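Local coordinates for tRNA (adenine(58)-N(1))-methyltransferase TrmI (Thermus thermophilus, PDB 2PWY), which catalyses the S-adenosyl-L-methionine-dependent methylation of adenosine 58 in tRNA at N1, and is required for growth at extreme temperatures, at residues P64-Y69 and R139-F144; G104-G108 and H133-A137; L123-A129 and N149-G155. One frame throughout, in Å; residues are numbered along the deposited sequence.

Contact 1: residues P64-Y69 and R139-F144; sequences PTLEEY and RNVRAF
A capping box opens helix 66-72, whose start packs against the C-terminal part of helix 131-144 in the class I methyltransferase domain. Thr65 is the N-cap (phi/psi -68/164, chi1 p): Glu68 N donates to Thr65 OG1 at 3.0 Å, and Thr65 N donates back to Glu68 OE1 at 3.0 Å. The first helical backbone bond follows, Tyr69 N to Thr65 O at 2.8 Å. Aromatic contact dominates between the segments, whose closest CA atoms, those of Tyr69 and Phe144, lie 8.2 Å apart. Tyr69 and Phe144 both adopt chi1 t, and their rings form an offset stack, centroids 4.3 Å apart and planes at 18°. Apolar packing extends this: Leu66 CD1 lies 3.7 Å from Phe144 CE2, and Pro64 CG 4.4 Å from Phe144 CE1. Leu66 turns on to Leu112 and Phe113 of helix 109-118, while Glu67 and Glu68 form salt bridges with Arg220 and Arg253 of a second subunit. One direct hydrogen bond crosses the segments, from Tyr69 OH to Asn140 O at 2.6 Å. Asn140 ND2 bonds Lys74 O, and a water donates to both Tyr69 OH at 2.7 Å and Asn140 OD1 at 2.9 Å.

Contact 2: residues G104-G108 and H133-A137; sequences GTGSG and HLAQA. With SAH (S-adenosyl-L-homocysteine), chain E.
Ala137 presses its methyl group against the glycine-rich turn: its CB lies 3.4 Å from Gly106 O, 3.6 Å from Thr105 CG2 and 3.6 Å from Gly108 N. So small a side chain lets the backbones come close, with CA atoms 4.0 Å apart at Ser107 and Ala137 and 5.7 Å at Gly106 and His133. Segment 104-108 follows a cis peptide before Gly104 and makes a type II' turn from Thr105 to Gly108, closed by Gly108 N to Thr105 O at 3.0 Å; Gly106 (67/-111) and Gly108 (84/9) have positive phi, and Gly108 is the N-cap of the next helix. Glycine is also needed for space, since a CB on Gly104 or Gly106 would collide with the S-adenosyl-L-homocysteine (SAH). This is the glycine-rich S-adenosyl-L-methionine-binding loop that follows the first strand of a class I, Rossmann-like methyltransferase. Ser107 N donates to SAH OXT at 2.8 Å, and on helix 131-144 His133 (chi1 m) donates from ND1 to SAH O3', also at 2.8 Å, so the turn bonds the carboxylate and the helix the ribose. No hydrogen bond joins the segments; Gly106 O and His133 O, both acceptors, come within 3.0 Å. Leu134 (chi1 t, chi2 p) brings CD1 to 4.1 Å from Thr105 OG1, which is hydrogen-bonded to Ser126. The turn links strand 99-103 to helix 109-118, while helix 131-144 packs beside it and sends Leu134 on to Phe152 and Leu154 of strand 150-154.

Contact 3: residues L123-A129 and N149-G155; sequences LVESYEA and NVRFHLG. With SAH (S-adenosyl-L-homocysteine), chain E.
Strands 123-128 and 150-154 run parallel, their axes 4.8 Å apart at closest and inclined by 21°, in register from Val124-Val150 to Glu128-Leu154. Backbone donors and acceptors pair in sequence: Val124 N to Asn149 O (2.9 Å), Arg151 N to Val124 O (2.9 Å), Ser126 N to Arg151 O (2.9 Å), His153 N to Ser126 O (2.8 Å), Glu128 N to His153 O (2.9 Å) and Gly155 N to Glu128 O (2.9 Å). His153 ND1 adds a weak bond to Ser126 O at 3.3 Å. With helix 131-144 between them, the strands form a beta-alpha-beta unit at one edge of the Rossmann-like sheet. On one face the Tyr127 and His153 rings (both residues chi1 m) make an offset stack, centroids 4.2 Å apart. There a salt bridge, whose hydrogen bond is weak, joins Glu125 OE2, less surely placed, to Arg151 NH1 at 3.3 Å, while Tyr167 binds Glu125 OE1. The opposite face carries Ser126, whose hydroxyl meets Glu102 and Thr105, and Glu128 (chi1 t, chi2 p). Glu128 accepts hydrogen bonds from both ribose hydroxyls of SAH, O3' to OE1 at 2.6 Å and O2' to OE2 at 2.7 Å; Gly106 N also donates to OE1.

How the contacts relate
All three contacts involve the beta-alpha-beta unit 123-154: contact 3 pairs its strands, and contacts 1 and 2 use successive parts of its helix. Contacts 1 and 2 are buried, whereas contact 3, at the sheet edge, is partly exposed and leaves Arg151 and Leu154 at the surface. Their chemistry differs accordingly: main-chain hydrogen bonds hold contact 3, a methyl group packed against backbone, without a hydrogen bond, marks contact 2, and contact 1 relies on stacked rings and one hydroxyl. Contacts 2 and 3 share SAH and meet through Gly106 N and Glu128 OE1, 2.8 Å apart. Contact 1 stands back from the ligand, reaching contact 2 through Asn140 and Ser107.

Contact 1: residues P64-Y69 and R139-F144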
# COMPACT_ATOMS: atom_id res chain seq x y z
N PRO A 64 -23.19 -11.86 -14.43
CA PRO A 64 -21.81 -11.54 -14.03
C PRO A 64 -21.42 -10.16 -14.53
O PRO A 64 -21.74 -9.81 -15.67
CB PRO A 64 -20.95 -12.61 -14.73
CG PRO A 64 -21.83 -13.16 -15.83
CD PRO A 64 -23.25 -12.95 -15.43
N THR A 65 -20.80 -9.37 -13.66
CA THR A 65 -20.17 -8.14 -14.09
C THR A 65 -18.97 -8.49 -14.97
O THR A 65 -18.49 -9.64 -14.97
CB THR A 65 -19.68 -7.32 -12.89
OG1 THR A 65 -18.64 -8.05 -12.21
CG2 THR A 65 -20.83 -7.02 -11.91
N LEU A 66 -18.46 -7.51 -15.71
CA LEU A 66 -17.27 -7.75 -16.53
C LEU A 66 -16.08 -8.19 -15.66
O LEU A 66 -15.33 -9.08 -16.05
CB LEU A 66 -16.94 -6.51 -17.38
CG LEU A 66 -15.72 -6.61 -18.29
CD1 LEU A 66 -15.81 -7.83 -19.23
CD2 LEU A 66 -15.54 -5.33 -19.09
N GLU A 67 -15.94 -7.58 -14.47
CA GLU A 67 -14.95 -8.03 -13.49
C GLU A 67 -15.12 -9.52 -13.17
O GLU A 67 -14.17 -10.29 -13.26
CB GLU A 67 -15.04 -7.18 -12.22
CG GLU A 67 -14.05 -7.60 -11.13
CD GLU A 67 -14.18 -6.75 -9.88
OE1 GLU A 67 -15.27 -6.16 -9.67
OE2 GLU A 67 -13.19 -6.68 -9.13
N GLU A 68 -16.34 -9.93 -12.81
CA GLU A 68 -16.61 -11.34 -12.46
C GLU A 68 -16.33 -12.27 -13.63
O GLU A 68 -15.76 -13.34 -13.46
CB GLU A 68 -18.05 -11.52 -11.98
CG GLU A 68 -18.26 -10.93 -10.59
CD GLU A 68 -19.73 -10.86 -10.16
OE1 GLU A 68 -20.61 -10.70 -11.03
OE2 GLU A 68 -19.97 -10.92 -8.94
N TYR A 69 -16.73 -11.84 -14.83
CA TYR A 69 -16.50 -12.60 -16.03
C TYR A 69 -15.00 -12.84 -16.30
O TYR A 69 -14.59 -13.98 -16.53
CB TYR A 69 -17.16 -11.91 -17.22
CG TYR A 69 -17.13 -12.72 -18.48
CD1 TYR A 69 -17.81 -13.94 -18.57
CD2 TYR A 69 -16.42 -12.29 -19.58
CE1 TYR A 69 -17.79 -14.70 -19.75
CE2 TYR A 69 -16.38 -13.04 -20.77
CZ TYR A 69 -17.07 -14.24 -20.84
OH TYR A 69 -17.03 -14.97 -22.01
N ARG A 139 -13.99 -16.54 -28.57
CA ARG A 139 -15.12 -17.16 -27.85
C ARG A 139 -15.48 -16.36 -26.60
O ARG A 139 -16.67 -16.10 -26.34
CB ARG A 139 -14.82 -18.62 -27.47
CG ARG A 139 -14.97 -19.61 -28.64
CD ARG A 139 -14.92 -21.08 -28.18
NE ARG A 139 -13.58 -21.48 -27.74
CZ ARG A 139 -12.61 -21.91 -28.54
NH1 ARG A 139 -12.80 -22.01 -29.85
NH2 ARG A 139 -11.43 -22.23 -28.03
N ASN A 140 -14.46 -15.97 -25.84
CA ASN A 140 -14.68 -15.25 -24.59
C ASN A 140 -15.40 -13.92 -24.82
O ASN A 140 -16.35 -13.59 -24.11
CB ASN A 140 -13.35 -15.02 -23.86
CG ASN A 140 -12.82 -16.28 -23.18
OD1 ASN A 140 -13.54 -17.27 -23.03
ND2 ASN A 140 -11.57 -16.23 -22.76
N VAL A 141 -14.96 -13.19 -25.85
CA VAL A 141 -15.55 -11.89 -26.19
C VAL A 141 -16.99 -12.08 -26.66
O VAL A 141 -17.91 -11.40 -26.21
CB VAL A 141 -14.71 -11.16 -27.26
CG1 VAL A 141 -15.41 -9.89 -27.76
CG2 VAL A 141 -13.32 -10.83 -26.69
N ARG A 142 -17.18 -13.02 -27.58
CA ARG A 142 -18.48 -13.17 -28.21
C ARG A 142 -19.55 -13.68 -27.24
O ARG A 142 -20.73 -13.33 -27.37
CB ARG A 142 -18.36 -14.00 -29.49
CG ARG A 142 -17.62 -13.21 -30.56
CD ARG A 142 -16.93 -14.06 -31.62
NE ARG A 142 -16.24 -13.19 -32.58
CZ ARG A 142 -15.52 -13.60 -33.62
NH1 ARG A 142 -15.37 -14.90 -33.86
NH2 ARG A 142 -14.95 -12.71 -34.42
N ALA A 143 -19.12 -14.45 -26.23
CA ALA A 143 -20.03 -15.01 -25.23
C ALA A 143 -20.60 -13.95 -24.29
O ALA A 143 -21.62 -14.18 -23.62
CB ALA A 143 -19.32 -16.10 -24.42
N PHE A 144 -19.94 -12.79 -24.24
CA PHE A 144 -20.27 -11.75 -23.27
C PHE A 144 -20.74 -10.45 -23.93
O PHE A 144 -21.47 -9.67 -23.31
CB PHE A 144 -19.03 -11.45 -22.42
CG PHE A 144 -19.31 -10.67 -21.18
CD1 PHE A 144 -19.83 -11.30 -20.05
CD2 PHE A 144 -19.04 -9.31 -21.11
CE1 PHE A 144 -20.08 -10.58 -18.87
CE2 PHE A 144 -19.31 -8.58 -19.95
CZ PHE A 144 -19.81 -9.23 -18.82
O HOH W 1 -16.26 -17.53 -22.09

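Contact 2: residues G104-G108 and H133-A137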
# COMPACT_ATOMS: atom_id res chain seq x y z
N GLY A 104 -1.26 -8.22 -26.97
CA GLY A 104 -1.93 -9.29 -27.72
C GLY A 104 -3.34 -9.54 -27.21
O GLY A 104 -3.61 -9.33 -26.02
N THR A 105 -4.25 -9.98 -28.09
CA THR A 105 -5.63 -10.25 -27.67
C THR A 105 -5.67 -11.16 -26.43
O THR A 105 -6.47 -10.93 -25.51
CB THR A 105 -6.48 -10.86 -28.82
OG1 THR A 105 -6.18 -10.17 -30.04
CG2 THR A 105 -7.97 -10.73 -28.53
N GLY A 106 -4.81 -12.17 -26.41
CA GLY A 106 -4.68 -13.06 -25.26
C GLY A 106 -5.92 -13.91 -25.07
O GLY A 106 -6.19 -14.78 -25.89
N SER A 107 -6.66 -13.64 -23.99
CA SER A 107 -7.94 -14.32 -23.72
C SER A 107 -9.14 -13.38 -23.83
O SER A 107 -10.26 -13.75 -23.50
CB SER A 107 -7.90 -15.01 -22.36
OG SER A 107 -6.99 -16.10 -22.42
N GLY A 108 -8.89 -12.15 -24.28
CA GLY A 108 -9.95 -11.18 -24.53
C GLY A 108 -10.43 -10.37 -23.34
O GLY A 108 -11.42 -9.64 -23.44
N HIS A 133 -4.76 -19.15 -28.81
CA HIS A 133 -5.07 -18.02 -27.95
C HIS A 133 -6.18 -17.18 -28.56
O HIS A 133 -7.17 -16.85 -27.90
CB HIS A 133 -3.82 -17.18 -27.67
CG HIS A 133 -2.83 -17.82 -26.73
ND1 HIS A 133 -1.84 -17.10 -26.09
CD2 HIS A 133 -2.69 -19.10 -26.31
CE1 HIS A 133 -1.13 -17.91 -25.33
NE2 HIS A 133 -1.63 -19.13 -25.44
N LEU A 134 -6.03 -16.84 -29.84
CA LEU A 134 -7.02 -16.01 -30.53
C LEU A 134 -8.40 -16.67 -30.58
O LEU A 134 -9.41 -16.01 -30.32
CB LEU A 134 -6.55 -15.63 -31.94
CG LEU A 134 -7.50 -14.70 -32.70
CD1 LEU A 134 -7.80 -13.40 -31.93
CD2 LEU A 134 -6.96 -14.39 -34.09
N ALA A 135 -8.45 -17.96 -30.88
CA ALA A 135 -9.73 -18.68 -30.89
C ALA A 135 -10.46 -18.59 -29.54
O ALA A 135 -11.66 -18.30 -29.51
CB ALA A 135 -9.54 -20.13 -31.31
N GLN A 136 -9.73 -18.80 -28.44
CA GLN A 136 -10.33 -18.71 -27.10
C GLN A 136 -10.77 -17.28 -26.80
O GLN A 136 -11.86 -17.05 -26.26
CB GLN A 136 -9.37 -19.22 -26.01
CG GLN A 136 -10.01 -19.34 -24.61
CD GLN A 136 -11.24 -20.24 -24.59
OE1 GLN A 136 -11.18 -21.38 -25.06
NE2 GLN A 136 -12.34 -19.74 -24.04
N ALA A 137 -9.93 -16.31 -27.17
CA ALA A 137 -10.24 -14.90 -26.93
C ALA A 137 -11.53 -14.53 -27.65
O ALA A 137 -12.41 -13.89 -27.07
CB ALA A 137 -9.10 -14.00 -27.38
N SAH E . -4.61 -8.67 -22.15
CA SAH E . -4.94 -10.09 -22.54
CB SAH E . -3.81 -11.03 -22.17
CG SAH E . -2.61 -10.89 -23.11
SD SAH E . -1.41 -12.22 -22.78
C SAH E . -6.24 -10.48 -21.86
O SAH E . -6.76 -9.72 -21.04
OXT SAH E . -6.79 -11.56 -22.13
C5' SAH E . -0.23 -11.73 -24.06
C4' SAH E . -0.64 -12.23 -25.45
O4' SAH E . 0.07 -11.51 -26.43
C3' SAH E . -0.35 -13.72 -25.72
O3' SAH E . -1.55 -14.33 -26.17
C2' SAH E . 0.73 -13.70 -26.80
O2' SAH E . 0.59 -14.74 -27.75
C1' SAH E . 0.46 -12.38 -27.48
N9 SAH E . 1.60 -11.69 -28.12
C8 SAH E . 2.84 -11.48 -27.59
N7 SAH E . 3.53 -10.72 -28.47
C5 SAH E . 2.75 -10.42 -29.53
C6 SAH E . 2.97 -9.68 -30.70
N6 SAH E . 4.15 -9.09 -30.94
N1 SAH E . 1.92 -9.57 -31.60
C2 SAH E . 0.71 -10.17 -31.37
N3 SAH E . 0.51 -10.90 -30.21
C4 SAH E . 1.52 -11.02 -29.31

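Contact 3: residues L123-A129 and N149-G155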
# COMPACT_ATOMS: atom_id res chain seq x y z
N LEU A 123 -13.77 1.40 -32.38
CA LEU A 123 -13.11 0.21 -32.91
C LEU A 123 -11.99 -0.23 -32.00
O LEU A 123 -11.18 0.58 -31.56
CB LEU A 123 -12.54 0.51 -34.31
CG LEU A 123 -11.64 -0.59 -34.91
CD1 LEU A 123 -12.47 -1.82 -35.33
CD2 LEU A 123 -10.82 -0.05 -36.08
N VAL A 124 -11.96 -1.53 -31.72
CA VAL A 124 -10.80 -2.17 -31.10
C VAL A 124 -10.15 -3.00 -32.22
O VAL A 124 -10.74 -3.94 -32.74
CB VAL A 124 -11.20 -3.08 -29.89
CG1 VAL A 124 -9.95 -3.71 -29.23
CG2 VAL A 124 -12.02 -2.29 -28.86
N GLU A 125 -8.94 -2.61 -32.61
CA GLU A 125 -8.17 -3.32 -33.63
C GLU A 125 -7.19 -4.20 -32.88
O GLU A 125 -6.17 -3.71 -32.40
CB GLU A 125 -7.41 -2.29 -34.45
CG GLU A 125 -6.86 -2.79 -35.75
CD GLU A 125 -7.84 -2.56 -36.87
OE1 GLU A 125 -7.85 -1.45 -37.43
OE2 GLU A 125 -8.62 -3.49 -37.15
N SER A 126 -7.49 -5.49 -32.76
CA SER A 126 -6.76 -6.35 -31.84
C SER A 126 -5.93 -7.41 -32.56
O SER A 126 -6.43 -8.07 -33.47
CB SER A 126 -7.75 -7.01 -30.87
OG SER A 126 -7.06 -7.64 -29.80
N TYR A 127 -4.67 -7.56 -32.15
CA TYR A 127 -3.75 -8.51 -32.80
C TYR A 127 -3.33 -9.60 -31.85
O TYR A 127 -3.02 -9.33 -30.69
CB TYR A 127 -2.49 -7.80 -33.33
CG TYR A 127 -2.81 -7.00 -34.56
CD1 TYR A 127 -2.48 -7.48 -35.82
CD2 TYR A 127 -3.50 -5.79 -34.47
CE1 TYR A 127 -2.80 -6.75 -36.97
CE2 TYR A 127 -3.83 -5.07 -35.61
CZ TYR A 127 -3.49 -5.56 -36.85
OH TYR A 127 -3.83 -4.84 -37.97
N GLU A 128 -3.29 -10.83 -32.34
CA GLU A 128 -2.82 -11.96 -31.55
C GLU A 128 -2.04 -12.93 -32.42
O GLU A 128 -2.56 -13.40 -33.43
CB GLU A 128 -4.02 -12.67 -30.89
CG GLU A 128 -3.71 -14.00 -30.20
CD GLU A 128 -2.62 -13.90 -29.16
OE1 GLU A 128 -2.79 -13.15 -28.16
OE2 GLU A 128 -1.59 -14.59 -29.32
N ALA A 129 -0.80 -13.24 -32.02
CA ALA A 129 0.12 -14.09 -32.79
C ALA A 129 -0.21 -15.57 -32.74
O ALA A 129 0.09 -16.32 -33.68
CB ALA A 129 1.56 -13.87 -32.33
N ASN A 149 -17.73 -4.33 -32.71
CA ASN A 149 -16.78 -3.23 -32.74
C ASN A 149 -15.37 -3.71 -32.46
O ASN A 149 -14.50 -2.90 -32.18
CB ASN A 149 -17.19 -2.11 -31.77
CG ASN A 149 -17.01 -2.50 -30.31
OD1 ASN A 149 -16.95 -3.69 -29.97
ND2 ASN A 149 -16.91 -1.49 -29.44
N VAL A 150 -15.13 -5.02 -32.55
CA VAL A 150 -13.78 -5.56 -32.44
C VAL A 150 -13.38 -6.22 -33.75
O VAL A 150 -14.08 -7.12 -34.24
CB VAL A 150 -13.65 -6.62 -31.31
CG1 VAL A 150 -12.21 -7.05 -31.16
CG2 VAL A 150 -14.18 -6.06 -29.98
N ARG A 151 -12.25 -5.79 -34.32
CA ARG A 151 -11.66 -6.47 -35.48
C ARG A 151 -10.45 -7.26 -35.01
O ARG A 151 -9.46 -6.67 -34.58
CB ARG A 151 -11.30 -5.47 -36.58
CG ARG A 151 -10.94 -6.13 -37.92
CD ARG A 151 -10.71 -5.14 -39.08
NE ARG A 151 -11.86 -4.29 -39.36
CZ ARG A 151 -11.82 -2.96 -39.49
NH1 ARG A 151 -10.67 -2.31 -39.39
NH2 ARG A 151 -12.93 -2.28 -39.75
N PHE A 152 -10.55 -8.59 -35.06
CA PHE A 152 -9.48 -9.47 -34.61
C PHE A 152 -8.55 -9.78 -35.77
O PHE A 152 -9.02 -9.96 -36.90
CB PHE A 152 -10.04 -10.81 -34.09
CG PHE A 152 -10.91 -10.69 -32.86
CD1 PHE A 152 -10.34 -10.60 -31.59
CD2 PHE A 152 -12.30 -10.74 -32.97
CE1 PHE A 152 -11.15 -10.52 -30.43
CE2 PHE A 152 -13.12 -10.66 -31.83
CZ PHE A 152 -12.54 -10.55 -30.56
N HIS A 153 -7.25 -9.84 -35.48
CA HIS A 153 -6.23 -10.18 -36.47
C HIS A 153 -5.30 -11.25 -35.94
O HIS A 153 -4.76 -11.14 -34.83
CB HIS A 153 -5.39 -8.97 -36.85
CG HIS A 153 -6.18 -7.82 -37.39
ND1 HIS A 153 -6.78 -6.88 -36.57
CD2 HIS A 153 -6.45 -7.45 -38.66
CE1 HIS A 153 -7.40 -5.99 -37.33
NE2 HIS A 153 -7.22 -6.31 -38.59
N LEU A 154 -5.11 -12.29 -36.75
CA LEU A 154 -4.13 -13.33 -36.43
C LEU A 154 -2.79 -12.92 -37.01
O LEU A 154 -2.64 -12.79 -38.23
CB LEU A 154 -4.54 -14.68 -37.01
CG LEU A 154 -3.54 -15.82 -36.82
CD1 LEU A 154 -3.40 -16.20 -35.35
CD2 LEU A 154 -3.98 -17.03 -37.64
N GLY A 155 -1.82 -12.70 -36.13
CA GLY A 155 -0.50 -12.27 -36.57
C GLY A 155 0.21 -11.40 -35.56
O GLY A 155 -0.37 -10.97 -34.56
N SAH E . -4.61 -8.67 -22.15
CA SAH E . -4.94 -10.09 -22.54
CB SAH E . -3.81 -11.03 -22.17
CG SAH E . -2.61 -10.89 -23.11
SD SAH E . -1.41 -12.22 -22.78
C SAH E . -6.24 -10.48 -21.86
O SAH E . -6.76 -9.72 -21.04
OXT SAH E . -6.79 -11.56 -22.13
C5' SAH E . -0.23 -11.73 -24.06
C4' SAH E . -0.64 -12.23 -25.45
O4' SAH E . 0.07 -11.51 -26.43
C3' SAH E . -0.35 -13.72 -25.72
O3' SAH E . -1.55 -14.33 -26.17
C2' SAH E . 0.73 -13.70 -26.80
O2' SAH E . 0.59 -14.74 -27.75
C1' SAH E . 0.46 -12.38 -27.48
N9 SAH E . 1.60 -11.69 -28.12
C8 SAH E . 2.84 -11.48 -27.59
N7 SAH E . 3.53 -10.72 -28.47
C5 SAH E . 2.75 -10.42 -29.53
C6 SAH E . 2.97 -9.68 -30.70
N6 SAH E . 4.15 -9.09 -30.94
N1 SAH E . 1.92 -9.57 -31.60
C2 SAH E . 0.71 -10.17 -31.37
N3 SAH E . 0.51 -10.90 -30.21
C4 SAH E . 1.52 -11.02 -29.31